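Local coordinates for beta-ketoacyl-[acyl-carrier-protein] synthase FabY (Pseudomonas aeruginosa, PDB 4CW4) that catalyses the condensation of acetyl-CoA with malonyl-ACP to give the acetoacetyl-ACP primer that starts fatty acid synthesis, working as a homodimer, at residues W210-I213 and V214-Q218; I597-F600 and G601-I605; I505-V508 and A509-V512. All blocks are in the same frame, centred on the assembly; numbering follows the deposited sequence. Where two conformers were deposited one is given.

Contact 1 (W210-I213 and V214-Q218); sequences WKTI and VDNVQ
Val214 sets its CG2 methyl over one face of the Trp210 indole, one helical turn along. Val214 CG2 lies 3.6 Å from the centroid of the five-membered ring of Trp210, 25° off the normal, which makes a CH-pi contact. Val214 CG2 is offset toward the rim, 3.3 Å from Trp210 NE1. With CG anti to the backbone N (chi1 -179°), the indole starts out beside the carbonyl carbon of its own residue. Trp210 NE1 itself donates to Leu273 O.

The charged pair is Lys211 and Asp215, also four residues apart. Lys211 bends at chi2 and chi4, and Lys211 NZ reaches Asp215 OD2 at 3.2 Å on its syn lone pair. The bond from NZ to OD1 is weak. OD1 also bonds Ser623 OG.

Backbone bonds belong to the short helix 210-215 of the ketosynthase domain, whose apolar side chains meet strand 307-314 and helix 375-381. Val214 N bonds Trp210 O at 3.0 Å and Asp215 N bonds Lys211 O, both i+4 to i. Asn216 N donates to Ile213 O, an i+3 to i bond.

One side-chain amide adds to these. Asn216 ND2 donates to Thr212 O at 2.8 Å, with the acceptor close to the amide plane and an N-H...O angle of 167°.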
# COMPACT_ATOMS: atom_id res chain seq x y z
N TRP A 210 3.71 23.63 -15.47
CA TRP A 210 4.48 22.57 -14.81
C TRP A 210 5.97 22.69 -15.16
O TRP A 210 6.83 22.49 -14.31
CB TRP A 210 3.95 21.18 -15.16
CG TRP A 210 4.71 20.07 -14.46
CD1 TRP A 210 5.48 19.10 -15.05
CD2 TRP A 210 4.81 19.83 -13.05
NE1 TRP A 210 6.03 18.28 -14.10
CE2 TRP A 210 5.64 18.71 -12.86
CE3 TRP A 210 4.27 20.46 -11.92
CZ2 TRP A 210 5.94 18.21 -11.60
CZ3 TRP A 210 4.57 19.95 -10.67
CH2 TRP A 210 5.40 18.85 -10.52
N LYS A 211 6.27 23.06 -16.40
CA LYS A 211 7.66 23.28 -16.82
C LYS A 211 8.38 24.32 -15.96
O LYS A 211 9.55 24.15 -15.63
CB LYS A 211 7.73 23.70 -18.28
CG LYS A 211 9.14 24.05 -18.74
CD LYS A 211 9.40 23.53 -20.13
CE LYS A 211 10.76 24.01 -20.67
NZ LYS A 211 11.90 23.71 -19.77
N THR A 212 7.69 25.39 -15.62
CA THR A 212 8.27 26.43 -14.79
C THR A 212 8.62 25.89 -13.41
O THR A 212 9.68 26.20 -12.84
CB THR A 212 7.31 27.63 -14.64
OG1 THR A 212 6.98 28.14 -15.93
CG2 THR A 212 7.96 28.74 -13.83
N ILE A 213 7.71 25.09 -12.86
CA ILE A 213 7.95 24.47 -11.55
C ILE A 213 9.19 23.57 -11.60
O ILE A 213 10.11 23.71 -10.79
CB ILE A 213 6.70 23.70 -11.07
CG1 ILE A 213 5.56 24.71 -10.84
CG2 ILE A 213 7.01 22.88 -9.79
CD1 ILE A 213 4.19 24.06 -10.60
N VAL A 214 9.23 22.66 -12.57
CA VAL A 214 10.36 21.74 -12.70
C VAL A 214 11.68 22.49 -12.89
O VAL A 214 12.70 22.12 -12.29
CB VAL A 214 10.12 20.75 -13.85
CG1 VAL A 214 11.28 19.81 -14.00
CG2 VAL A 214 8.85 19.95 -13.61
N ASP A 215 11.67 23.55 -13.70
CA ASP A 215 12.87 24.36 -13.99
C ASP A 215 13.41 25.06 -12.72
O ASP A 215 14.56 25.51 -12.70
CB ASP A 215 12.55 25.46 -15.01
CG ASP A 215 12.57 24.98 -16.46
OD1 ASP A 215 13.03 23.86 -16.75
OD2 ASP A 215 12.12 25.76 -17.32
N ASN A 216 12.57 25.17 -11.69
CA ASN A 216 12.95 25.89 -10.48
C ASN A 216 13.39 25.03 -9.31
O ASN A 216 13.67 25.56 -8.24
CB ASN A 216 11.81 26.81 -10.04
CG ASN A 216 11.88 28.17 -10.71
OD1 ASN A 216 12.46 29.12 -10.18
ND2 ASN A 216 11.31 28.26 -11.90
N VAL A 217 13.47 23.71 -9.50
CA VAL A 217 13.91 22.80 -8.44
C VAL A 217 14.87 21.76 -9.02
O VAL A 217 14.99 21.64 -10.24
CB VAL A 217 12.70 22.11 -7.74
CG1 VAL A 217 11.79 23.16 -7.11
CG2 VAL A 217 11.92 21.23 -8.69
N GLN A 218 15.57 21.02 -8.16
CA GLN A 218 16.38 19.90 -8.62
C GLN A 218 15.48 18.71 -8.99
O GLN A 218 14.34 18.61 -8.53
CB GLN A 218 17.43 19.50 -7.58
CG GLN A 218 18.40 20.65 -7.29
CD GLN A 218 19.59 20.26 -6.45
OE1 GLN A 218 19.94 19.11 -6.36
NE2 GLN A 218 20.20 21.24 -5.81

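Contact 2 (I597-F600 and G601-I605); sequences IYNF and GQDLI
Asn599 reaches past a tight turn to Asp603 with its side-chain amide. Asn599 ND2 donates to Asp603 OD2 at 2.9 Å, and the N-H...O angle is 165°. The acceptor lies close to the amide plane and offers its anti lone pair, the one away from OD1. Asn599 CG stands anti to its own N (chi1 -155°), beside the carbonyl carbon, and from there the amide crosses the Asp603 side chain at about a right angle.

The packed part is the turn itself. Residues Asn599 to Gln602 form a type II beta turn, in which Gln602 N donates to Asn599 O at 3.2 Å. Gly601 takes the third position with positive phi (75°), which favours glycine. Gln602 CB also presses on Asn599 OD1, at 3.3 Å.

The solvent side is polar and bridged by water. One water donates to Asn599 OD1 and to Asp603 OD2, each at 2.9 Å. OD2 is therefore gripped twice, by an amide N-H and by the water. The loose part is the Gln602 side chain, which bends at chi2 so that its amide leads away from the turn.

This surface loop follows helix 565-590 and lies at the dimer interface. Phe399 of the second subunit packs on Asn599 and Asp603, and Gly601 makes a backbone hydrogen bond to that subunit.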
# COMPACT_ATOMS: atom_id res chain seq x y z
N ILE A 597 -3.69 15.45 -19.23
CA ILE A 597 -2.30 15.13 -19.55
C ILE A 597 -2.10 13.63 -19.46
O ILE A 597 -2.30 13.03 -18.41
CB ILE A 597 -1.34 15.82 -18.55
CG1 ILE A 597 -1.58 17.34 -18.53
CG2 ILE A 597 0.12 15.48 -18.92
CD1 ILE A 597 -1.03 18.06 -17.31
N TYR A 598 -1.68 13.02 -20.56
CA TYR A 598 -1.37 11.59 -20.60
C TYR A 598 -0.28 11.40 -21.64
O TYR A 598 -0.56 11.22 -22.84
CB TYR A 598 -2.59 10.72 -20.92
CG TYR A 598 -2.27 9.24 -20.88
CD1 TYR A 598 -1.99 8.61 -19.68
CD2 TYR A 598 -2.25 8.47 -22.04
CE1 TYR A 598 -1.69 7.27 -19.63
CE2 TYR A 598 -1.95 7.12 -21.99
CZ TYR A 598 -1.66 6.53 -20.79
OH TYR A 598 -1.36 5.19 -20.72
N ASN A 599 0.96 11.45 -21.18
CA ASN A 599 2.11 11.58 -22.06
C ASN A 599 2.84 10.26 -22.32
O ASN A 599 4.08 10.24 -22.45
CB ASN A 599 3.09 12.59 -21.45
CG ASN A 599 3.98 13.24 -22.47
OD1 ASN A 599 3.54 13.58 -23.57
ND2 ASN A 599 5.25 13.42 -22.13
N PHE A 600 2.07 9.18 -22.43
CA PHE A 600 2.58 7.85 -22.76
C PHE A 600 3.55 7.83 -23.93
O PHE A 600 3.23 8.26 -25.04
CB PHE A 600 1.40 6.91 -23.04
CG PHE A 600 1.80 5.47 -23.28
CD1 PHE A 600 2.25 5.06 -24.52
CD2 PHE A 600 1.67 4.53 -22.27
CE1 PHE A 600 2.61 3.74 -24.73
CE2 PHE A 600 2.02 3.19 -22.49
CZ PHE A 600 2.49 2.80 -23.71
N GLY A 601 4.76 7.34 -23.66
CA GLY A 601 5.76 7.10 -24.69
C GLY A 601 6.45 8.32 -25.24
O GLY A 601 7.17 8.21 -26.24
N GLN A 602 6.26 9.47 -24.61
CA GLN A 602 6.83 10.73 -25.10
C GLN A 602 7.83 11.31 -24.10
O GLN A 602 7.68 11.15 -22.89
CB GLN A 602 5.71 11.75 -25.34
CG GLN A 602 4.56 11.23 -26.17
CD GLN A 602 4.56 11.81 -27.55
OE1 GLN A 602 5.46 11.55 -28.35
NE2 GLN A 602 3.54 12.62 -27.85
N ASP A 603 8.83 12.01 -24.62
CA ASP A 603 9.80 12.71 -23.78
C ASP A 603 10.54 11.76 -22.84
O ASP A 603 10.87 12.14 -21.70
CB ASP A 603 9.10 13.82 -22.98
CG ASP A 603 8.37 14.81 -23.87
OD1 ASP A 603 9.03 15.37 -24.77
OD2 ASP A 603 7.14 15.04 -23.69
N LEU A 604 10.80 10.54 -23.29
CA LEU A 604 11.54 9.57 -22.48
C LEU A 604 12.99 9.97 -22.35
O LEU A 604 13.60 10.47 -23.30
CB LEU A 604 11.46 8.15 -23.06
CG LEU A 604 10.38 7.23 -22.47
CD1 LEU A 604 9.00 7.79 -22.73
CD2 LEU A 604 10.51 5.80 -23.02
N ILE A 605 13.55 9.78 -21.17
CA ILE A 605 14.95 10.10 -20.92
C ILE A 605 15.86 9.08 -21.62
O ILE A 605 15.68 7.88 -21.47
CB ILE A 605 15.25 10.10 -19.42
CG1 ILE A 605 14.60 11.32 -18.75
CG2 ILE A 605 16.76 10.10 -19.19
CD1 ILE A 605 14.47 11.19 -17.25
O HOH W 1 4.86 15.48 -25.37

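Contact 3 (I505-V508 and A509-V512); sequences IDKV and ADDV
Val508 and Val512 make a local apolar contact across a turn in the loop between helix 482-496 and strand 517-519 of the ketosynthase domain. The two residues are four apart, but the chain between them is not helical. It first runs extended at Val508 and Ala509, then folds back.

One methyl of Val508 carries the contact. Its CG1 is anti to the backbone N (chi1 171°), which directs it along the chain toward Val512. Val508 CG1 meets Val512 CB at 3.5 Å, tighter than a usual carbon contact. Val512 CG1 lies 3.6 Å and Val512 CG2 3.8 Å from the same Val508 CG1. The methyl thus sits against the whole branch of the second valine, not against a single tip. The two side chains cross at about a right angle. Both valines also pack on Ile519 of strand 517-519, and Val512 touches Arg447 and Ser451 of helix 444-461.

The polar contact is much looser. Lys507 NZ and Asp510 OD2 form a long salt bridge at 3.8 Å. Lys507 CG sits between the backbone N and the carbonyl carbon (chi1 84°). The chain bends at chi4 and meets the carboxylate side chain obliquely. Both residues are exposed, so solvent probably screens the pair.

Backbone bonding fixes the return of the chain. Val512 N donates to Ala509 O at 3.1 Å. Ala509 is held in turn by a backbone hydrogen bond with Phe355. Asp511 forms a salt bridge through OD1 with Arg447 NE, which ties the bend to helix 444-461. The motif is a type I beta turn from Ala509 to Val512, with Val508 just before it. It lies in a partly buried loop of the thiolase-like fold, leading to strand 517-519, which pairs parallel with strand 466-469.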
# COMPACT_ATOMS: atom_id res chain seq x y z
N ILE A 505 -29.43 14.37 8.29
CA ILE A 505 -29.99 13.98 9.59
C ILE A 505 -31.05 14.97 10.05
O ILE A 505 -31.02 16.15 9.68
CB ILE A 505 -28.89 13.78 10.68
CG1 ILE A 505 -28.28 15.10 11.14
CG2 ILE A 505 -27.81 12.82 10.15
CD1 ILE A 505 -27.32 14.95 12.31
N ASP A 506 -31.97 14.49 10.87
CA ASP A 506 -33.02 15.36 11.39
C ASP A 506 -32.69 15.92 12.73
O ASP A 506 -33.22 16.96 13.13
CB ASP A 506 -34.33 14.60 11.47
CG ASP A 506 -34.91 14.39 10.12
OD1 ASP A 506 -34.98 15.40 9.40
OD2 ASP A 506 -35.23 13.25 9.76
N LYS A 507 -31.83 15.20 13.42
CA LYS A 507 -31.25 15.62 14.66
C LYS A 507 -30.16 14.64 15.01
O LYS A 507 -30.07 13.53 14.46
CB LYS A 507 -32.28 15.70 15.77
CG LYS A 507 -32.58 14.41 16.49
CD LYS A 507 -33.07 14.69 17.91
CE LYS A 507 -32.96 13.45 18.76
NZ LYS A 507 -33.50 12.28 18.03
N VAL A 508 -29.33 15.05 15.94
CA VAL A 508 -28.21 14.25 16.39
C VAL A 508 -28.75 13.11 17.25
O VAL A 508 -29.66 13.31 18.06
CB VAL A 508 -27.23 15.17 17.14
CG1 VAL A 508 -26.15 14.37 17.81
CG2 VAL A 508 -26.63 16.20 16.17
N ALA A 509 -28.23 11.90 17.04
CA ALA A 509 -28.70 10.76 17.84
C ALA A 509 -28.53 11.01 19.33
O ALA A 509 -27.58 11.67 19.77
CB ALA A 509 -27.99 9.46 17.43
N ASP A 510 -29.45 10.43 20.11
CA ASP A 510 -29.47 10.65 21.55
C ASP A 510 -28.20 10.21 22.27
O ASP A 510 -27.91 10.71 23.34
CB ASP A 510 -30.67 9.92 22.17
CG ASP A 510 -31.99 10.44 21.67
OD1 ASP A 510 -32.43 11.47 22.19
OD2 ASP A 510 -32.57 9.81 20.75
N ASP A 511 -27.44 9.28 21.69
CA ASP A 511 -26.25 8.76 22.37
C ASP A 511 -24.97 9.49 22.00
O ASP A 511 -23.89 9.13 22.46
CB ASP A 511 -26.11 7.24 22.20
CG ASP A 511 -26.01 6.80 20.74
OD1 ASP A 511 -25.84 7.66 19.85
OD2 ASP A 511 -26.08 5.55 20.51
N VAL A 512 -25.06 10.51 21.15
CA VAL A 512 -23.89 11.26 20.76
C VAL A 512 -23.48 12.21 21.89
O VAL A 512 -24.33 12.85 22.52
CB VAL A 512 -24.16 12.03 19.47
CG1 VAL A 512 -23.05 13.04 19.19
CG2 VAL A 512 -24.31 11.05 18.30

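Along the chain the order is contact 1, contact 3, contact 2. Contacts 1 and 3 both belong to the ketosynthase domain, but on opposite sides of the chain's centre. Their centres are about 50 Å apart. Contact 1 covers the short helix 210-215 and the loop after it, before strand 222-225. Contact 3 is in the loop before strand 517-519. Contact 2 comes from the loop after helix 565-590. It returns to the side of contact 1, with centres about 17 Å apart and nearest atoms about 6 Å apart. The C-terminal region thus folds back beside the N-terminal half of the ketosynthase. Of the three, contact 2 alone meets the second subunit. All lie away from the active site.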